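Local coordinates for protein agmatine N-acetyltransferase (Drosophila melanogaster, PDB 7CIW) that acetylates agmatine using acetyl-CoA, as a GNAT-fold member of the arylalkylamine N-acetyltransferase subfamily, at residues V116-V128 and D156-S168. The protein carries 1 engineered substitution. Sequence-based numbering, arbitrary orientation.
With COA (coenzyme A), chain B; G0R (N-(4-carbamimidamidobutyl)ethanamide), chain C.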
loop_
_atom_site.group_PDB
_atom_site.type_symbol
_atom_site.label_atom_id
_atom_site.label_comp_id
_atom_site.label_asym_id
_atom_site.label_seq_id
_atom_site.Cartn_x
_atom_site.Cartn_y
_atom_site.Cartn_z
ATOM N N VAL A 116 12.227 4.374 -8.433
ATOM C CA VAL A 116 12.916 3.083 -8.402
ATOM C C VAL A 116 13.256 2.585 -9.795
ATOM O O VAL A 116 14.171 1.771 -9.956
ATOM C CB VAL A 116 12.097 2.021 -7.651
ATOM C CG1 VAL A 116 11.988 2.367 -6.172
ATOM C CG2 VAL A 116 10.712 1.799 -8.326
ATOM N N CYS A 117 12.509 2.999 -10.816
ATOM C CA CYS A 117 12.815 2.536 -12.169
ATOM C C CYS A 117 14.156 3.074 -12.641
ATOM O O CYS A 117 14.960 2.339 -13.235
ATOM C CB CYS A 117 11.679 2.944 -13.105
ATOM S SG CYS A 117 10.191 1.903 -12.802
ATOM N N ARG A 118 14.422 4.340 -12.333
ATOM C CA ARG A 118 15.722 4.923 -12.638
ATOM C C ARG A 118 16.794 4.418 -11.681
ATOM O O ARG A 118 17.933 4.155 -12.091
ATOM C CB ARG A 118 15.638 6.440 -12.558
ATOM C CG ARG A 118 14.663 7.037 -13.547
ATOM C CD ARG A 118 14.853 8.541 -13.694
ATOM N NE ARG A 118 14.120 9.032 -14.855
ATOM C CZ ARG A 118 12.794 9.106 -14.917
ATOM N NH1 ARG A 118 12.050 8.730 -13.874
ATOM N NH2 ARG A 118 12.209 9.556 -16.019
ATOM N N ARG A 119 16.445 4.283 -10.401
ATOM C CA ARG A 119 17.425 3.882 -9.400
ATOM C C ARG A 119 18.032 2.523 -9.721
ATOM O O ARG A 119 19.248 2.339 -9.596
ATOM C CB ARG A 119 16.777 3.874 -8.012
ATOM C CG ARG A 119 17.676 3.361 -6.882
ATOM C CD ARG A 119 16.892 3.267 -5.571
ATOM N NE ARG A 119 16.429 4.579 -5.115
ATOM C CZ ARG A 119 16.972 5.257 -4.106
ATOM N NH1 ARG A 119 17.995 4.746 -3.432
ATOM N NH2 ARG A 119 16.490 6.450 -3.768
ATOM N N PHE A 120 17.209 1.561 -10.140
ATOM C CA PHE A 120 17.666 0.194 -10.384
ATOM C C PHE A 120 17.691 -0.180 -11.865
ATOM O O PHE A 120 17.911 -1.353 -12.186
ATOM C CB PHE A 120 16.790 -0.805 -9.607
ATOM C CG PHE A 120 16.906 -0.677 -8.113
ATOM C CD1 PHE A 120 15.828 -0.244 -7.349
ATOM C CD2 PHE A 120 18.105 -0.961 -7.478
ATOM C CE1 PHE A 120 15.939 -0.110 -5.976
ATOM C CE2 PHE A 120 18.222 -0.842 -6.100
ATOM C CZ PHE A 120 17.139 -0.411 -5.348
ATOM N N SER A 121 17.473 0.783 -12.765
ATOM C CA SER A 121 17.422 0.538 -14.211
ATOM C C SER A 121 16.508 -0.636 -14.550
ATOM O O SER A 121 16.898 -1.580 -15.241
ATOM C CB SER A 121 18.823 0.304 -14.789
ATOM O OG SER A 121 19.451 1.524 -15.156
ATOM N N VAL A 122 15.276 -0.585 -14.053
ATOM C CA VAL A 122 14.273 -1.585 -14.420
ATOM C C VAL A 122 13.148 -0.867 -15.151
ATOM O O VAL A 122 12.905 0.317 -14.884
ATOM C CB VAL A 122 13.725 -2.339 -13.198
ATOM C CG1 VAL A 122 14.806 -3.211 -12.565
ATOM C CG2 VAL A 122 13.156 -1.350 -12.192
ATOM N N PRO A 123 12.435 -1.531 -16.062
ATOM C CA PRO A 123 11.411 -0.828 -16.848
ATOM C C PRO A 123 10.136 -0.539 -16.085
ATOM O O PRO A 123 9.379 0.354 -16.495
ATOM C CB PRO A 123 11.138 -1.788 -18.015
ATOM C CG PRO A 123 11.553 -3.113 -17.526
ATOM C CD PRO A 123 12.678 -2.897 -16.558
ATOM N N SER A 124 9.894 -1.236 -14.981
ATOM C CA SER A 124 8.617 -1.159 -14.291
ATOM C C SER A 124 8.792 -1.738 -12.898
ATOM O O SER A 124 9.779 -2.412 -12.599
ATOM C CB SER A 124 7.531 -1.924 -15.044
ATOM O OG SER A 124 7.823 -3.315 -15.059
ATOM N N CYS A 125 7.791 -1.498 -12.061
ATOM C CA CYS A 125 7.793 -2.039 -10.713
ATOM C C CYS A 125 6.351 -2.351 -10.333
ATOM O O CYS A 125 5.428 -1.667 -10.772
ATOM C CB CYS A 125 8.438 -1.038 -9.733
ATOM S SG CYS A 125 8.610 -1.588 -8.010
ATOM N N LEU A 126 6.160 -3.409 -9.553
ATOM C CA LEU A 126 4.852 -3.675 -8.963
ATOM C C LEU A 126 4.825 -3.053 -7.574
ATOM O O LEU A 126 5.568 -3.475 -6.687
ATOM C CB LEU A 126 4.575 -5.177 -8.897
ATOM C CG LEU A 126 3.179 -5.606 -8.459
ATOM C CD1 LEU A 126 2.103 -4.912 -9.273
ATOM C CD2 LEU A 126 3.043 -7.112 -8.620
ATOM N N HIS A 127 3.976 -2.052 -7.386
ATOM C CA HIS A 127 3.936 -1.311 -6.134
ATOM C C HIS A 127 2.760 -1.754 -5.276
ATOM O O HIS A 127 1.624 -1.803 -5.755
ATOM C CB HIS A 127 3.835 0.185 -6.422
ATOM C CG HIS A 127 3.968 1.038 -5.204
ATOM N ND1 HIS A 127 5.188 1.345 -4.644
ATOM C CD2 HIS A 127 3.032 1.623 -4.416
ATOM C CE1 HIS A 127 5.001 2.098 -3.574
ATOM N NE2 HIS A 127 3.704 2.277 -3.408
ATOM N N VAL A 128 3.022 -2.035 -4.002
ATOM C CA VAL A 128 1.969 -2.421 -3.063
ATOM C C VAL A 128 1.385 -1.152 -2.448
ATOM O O VAL A 128 2.060 -0.449 -1.689
ATOM C CB VAL A 128 2.494 -3.374 -1.987
ATOM C CG1 VAL A 128 1.414 -3.662 -0.946
ATOM C CG2 VAL A 128 2.990 -4.660 -2.643
ATOM N N ASP A 156 5.166 -13.389 -12.606
ATOM C CA ASP A 156 4.402 -13.811 -13.776
ATOM C C ASP A 156 4.256 -12.670 -14.773
ATOM O O ASP A 156 4.306 -12.886 -15.990
ATOM C CB ASP A 156 3.017 -14.298 -13.360
ATOM C CG ASP A 156 3.036 -15.614 -12.620
ATOM O OD1 ASP A 156 4.113 -16.232 -12.481
ATOM O OD2 ASP A 156 1.942 -16.027 -12.181
ATOM N N LEU A 157 4.054 -11.445 -14.273
ATOM C CA LEU A 157 3.855 -10.277 -15.124
ATOM C C LEU A 157 5.152 -9.721 -15.693
ATOM O O LEU A 157 5.105 -8.746 -16.453
ATOM C CB LEU A 157 3.127 -9.177 -14.339
ATOM C CG LEU A 157 1.657 -9.430 -14.024
ATOM C CD1 LEU A 157 1.185 -8.499 -12.916
ATOM C CD2 LEU A 157 0.798 -9.232 -15.270
ATOM N N GLY A 158 6.303 -10.294 -15.345
ATOM C CA GLY A 158 7.575 -9.830 -15.862
ATOM C C GLY A 158 8.229 -8.701 -15.091
ATOM O O GLY A 158 9.307 -8.242 -15.499
ATOM N N HIS A 159 7.617 -8.230 -14.005
ATOM C CA HIS A 159 8.257 -7.199 -13.195
ATOM C C HIS A 159 9.533 -7.739 -12.569
ATOM O O HIS A 159 9.617 -8.904 -12.186
ATOM C CB HIS A 159 7.317 -6.702 -12.099
ATOM C CG HIS A 159 6.119 -5.980 -12.623
ATOM N ND1 HIS A 159 6.197 -4.734 -13.208
ATOM C CD2 HIS A 159 4.819 -6.346 -12.685
ATOM C CE1 HIS A 159 4.993 -4.357 -13.594
ATOM N NE2 HIS A 159 4.136 -5.317 -13.292
ATOM N N GLN A 160 10.535 -6.872 -12.463
ATOM C CA GLN A 160 11.798 -7.237 -11.839
ATOM C C GLN A 160 11.926 -6.690 -10.427
ATOM O O GLN A 160 12.943 -6.923 -9.766
ATOM C CB GLN A 160 12.963 -6.746 -12.703
ATOM C CG GLN A 160 12.980 -7.403 -14.093
ATOM C CD GLN A 160 13.882 -6.676 -15.061
ATOM O OE1 GLN A 160 15.017 -6.347 -14.727
ATOM N NE2 GLN A 160 13.382 -6.413 -16.266
ATOM N N LEU A 161 10.904 -5.999 -9.937
ATOM C CA LEU A 161 11.003 -5.310 -8.662
ATOM C C LEU A 161 9.609 -5.183 -8.074
ATOM O O LEU A 161 8.641 -4.998 -8.813
ATOM C CB LEU A 161 11.631 -3.923 -8.834
ATOM C CG LEU A 161 12.136 -3.229 -7.565
ATOM C CD1 LEU A 161 13.416 -3.905 -7.062
ATOM C CD2 LEU A 161 12.372 -1.738 -7.831
ATOM N N VAL A 162 9.526 -5.312 -6.747
ATOM C CA VAL A 162 8.343 -4.961 -5.959
ATOM C C VAL A 162 8.753 -3.835 -5.025
ATOM O O VAL A 162 9.851 -3.871 -4.467
ATOM C CB VAL A 162 7.802 -6.153 -5.142
ATOM C CG1 VAL A 162 6.606 -5.738 -4.269
ATOM C CG2 VAL A 162 7.421 -7.308 -6.056
ATOM N N SER A 163 7.889 -2.834 -4.863
ATOM C CA SER A 163 8.148 -1.746 -3.922
ATOM C C SER A 163 6.948 -1.558 -3.007
ATOM O O SER A 163 5.822 -1.919 -3.350
ATOM C CB SER A 163 8.465 -0.430 -4.638
ATOM O OG SER A 163 7.413 -0.054 -5.523
ATOM N N VAL A 164 7.198 -0.975 -1.829
ATOM C CA VAL A 164 6.123 -0.754 -0.864
ATOM C C VAL A 164 6.526 0.363 0.098
ATOM O O VAL A 164 7.666 0.392 0.577
ATOM C CB VAL A 164 5.778 -2.068 -0.125
ATOM C CG1 VAL A 164 7.020 -2.646 0.599
ATOM C CG2 VAL A 164 4.614 -1.865 0.850
ATOM N N ASP A 165 5.621 1.319 0.342
ATOM C CA ASP A 165 5.862 2.394 1.309
ATOM C C ASP A 165 5.309 1.960 2.658
ATOM O O ASP A 165 4.108 2.061 2.910
ATOM C CB ASP A 165 5.202 3.702 0.875
ATOM C CG ASP A 165 5.678 4.190 -0.481
ATOM O OD1 ASP A 165 6.874 4.020 -0.797
ATOM O OD2 ASP A 165 4.849 4.758 -1.227
ATOM N N CYS A 166 6.187 1.517 3.551
ATOM C CA CYS A 166 5.760 1.097 4.881
ATOM C C CYS A 166 5.590 2.329 5.758
ATOM O O CYS A 166 6.521 2.808 6.411
ATOM C CB CYS A 166 6.750 0.104 5.470
ATOM S SG CYS A 166 6.839 -1.452 4.542
ATOM N N THR A 167 4.379 2.872 5.733
ATOM C CA THR A 167 4.016 3.956 6.628
ATOM C C THR A 167 3.915 3.478 8.072
ATOM O O THR A 167 4.001 4.295 8.994
ATOM C CB THR A 167 2.693 4.562 6.160
ATOM O OG1 THR A 167 1.694 3.539 6.151
ATOM C CG2 THR A 167 2.839 5.106 4.742
ATOM N N SER A 168 3.760 2.174 8.274
ATOM C CA SER A 168 3.616 1.544 9.578
ATOM C C SER A 168 4.861 0.720 9.885
ATOM O O SER A 168 5.353 -0.007 9.017
ATOM C CB SER A 168 2.380 0.638 9.582
ATOM O OG SER A 168 2.431 -0.311 10.630
HETATM N N1A COA B . -0.432 -3.418 16.199
HETATM C C2A COA B . 0.229 -4.058 17.203
HETATM N N3A COA B . 0.952 -5.199 16.946
HETATM C C4A COA B . 1.013 -5.696 15.700
HETATM C C5A COA B . 0.356 -5.065 14.715
HETATM C C6A COA B . -0.363 -3.917 14.978
HETATM N N6A COA B . -1.223 -2.900 14.246
HETATM N N7A COA B . 0.552 -5.731 13.549
HETATM C C8A COA B . 1.333 -6.790 13.804
HETATM N N9A COA B . 1.620 -6.760 15.114
HETATM C C1B COA B . 2.306 -7.564 15.941
HETATM C C2B COA B . 1.621 -8.951 15.876
HETATM O O2B COA B . 0.449 -9.039 16.778
HETATM C C3B COA B . 2.596 -9.845 16.135
HETATM O O3B COA B . 3.012 -9.906 17.526
HETATM P P3B COA B . 2.384 -10.980 18.631
HETATM O O7A COA B . 1.971 -12.265 17.941
HETATM O O8A COA B . 3.399 -11.213 19.755
HETATM O O9A COA B . 1.158 -10.285 19.207
HETATM C C4B COA B . 3.909 -9.205 15.404
HETATM O O4B COA B . 3.722 -7.892 15.354
HETATM C C5B COA B . 4.144 -9.803 14.039
HETATM O O5B COA B . 2.885 -9.892 13.385
HETATM P P1A COA B . 2.790 -10.016 11.716
HETATM O O1A COA B . 4.099 -9.657 11.007
HETATM O O2A COA B . 2.274 -11.400 11.350
HETATM O O3A COA B . 1.698 -8.865 11.303
HETATM P P2A COA B . 0.386 -9.045 10.332
HETATM O O4A COA B . -0.637 -9.917 10.998
HETATM O O5A COA B . 0.824 -9.547 8.976
HETATM O O6A COA B . -0.152 -7.490 10.280
HETATM C CBP COA B . -0.198 -5.422 9.239
HETATM C CCP COA B . 0.695 -6.509 9.780
HETATM C CDP COA B . -0.897 -5.981 7.953
HETATM C CEP COA B . 0.637 -4.184 8.881
HETATM C CAP COA B . -1.196 -5.043 10.331
HETATM O OAP COA B . -0.497 -4.423 11.383
HETATM C C9P COA B . -2.299 -4.071 9.864
HETATM O O9P COA B . -3.235 -4.421 9.214
HETATM N N8P COA B . -2.198 -2.685 10.275
HETATM C C7P COA B . -3.236 -1.695 9.932
HETATM C C6P COA B . -3.170 -1.153 8.439
HETATM C C5P COA B . -1.737 -0.756 8.190
HETATM O O5P COA B . -1.154 0.020 8.901
HETATM N N4P COA B . -1.096 -1.384 6.999
HETATM C C3P COA B . 0.290 -1.176 6.611
HETATM C C2P COA B . 0.580 0.252 6.146
HETATM S S1P COA B . 2.282 0.075 5.531
HETATM C C10 G0R C . -4.159 5.579 1.160
HETATM N N12 G0R C . -4.757 6.246 2.310
HETATM C C1 G0R C . 1.195 -0.967 1.964
HETATM C C2 G0R C . 0.475 0.253 2.536
HETATM C C5 G0R C . 0.419 2.754 2.902
HETATM C C6 G0R C . -0.251 3.555 1.783
HETATM C C7 G0R C . -0.771 4.916 2.260
HETATM C C8 G0R C . -2.286 5.017 2.473
HETATM N N4 G0R C . 1.069 1.564 2.376
HETATM N N9 G0R C . -3.034 5.024 1.235
HETATM N N11 G0R C . -4.863 5.541 -0.097
HETATM O O3 G0R C . -0.564 0.124 3.093
HETATM O O HOH W 1 10.675 -4.572 -14.149
HETATM O O HOH W 2 2.291 3.830 -1.442
HETATM O O HOH W 3 2.708 1.535 -0.039
#
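Val116, at the start of the short helix 116-119, sets its CB 3.8 Å from CD2 of Leu161, and the Phe120 ring meets the same methyl through CD1, the Phe120 and Leu161 side chains crossing at about a right angle. Val122 slides past the Gln160 side chain in the opposite direction, CG1 near OE1, while Pro123 crosses it at about a right angle, CD near NE2. At Ser124 the contact turns polar: OG hydrogen-bonds ND1 of His159 (2.8 Å) at the ring's edge, while one water bridges Ser124 O and Gln160 N. Cys125 has SG anti to its own N (chi1 -177°), which lays the sulfur against Leu161 CD2 and 3.2 Å from Ser163 OG. From here the strands pair in parallel: Leu126 N donates to Leu161 O, and Ser163 N to Leu126 O. Leu126 CB also rests over a face of the His159 ring as a CH-pi contact. On the sheet face it shares with Ser163, His127 hydrogen-bonds Ser163 OG through ND1 (2.8 Å) in the ring plane; at the ring's other nitrogen, NE2, a water 2.9 Å away links it to Asp165 OD2. With a partner at each nitrogen, the imidazole's rotation is probably restrained; a leucine here would probably leave Ser163 OG without this partner and break the water link to Asp165, whose OD1 is held by Thr211. Val128 N donates to Ser163 O (2.9 Å, 171° at the hydrogen), and its side chain lies alongside Val164, CB to CG2 3.8 Å, that methyl also touching acetylagmatine C1. Strands 125-133 and 161-166, joined through helix 142-156, form a beta-alpha-beta unit of the GNAT fold. A further water, bound by Val128 O and Asp165 N, accepts from the product's amide N4, which also bonds weakly to Asp165 O, consistent with both strands' backbones helping to position the acetylated nitrogen beside the CoA sulfur.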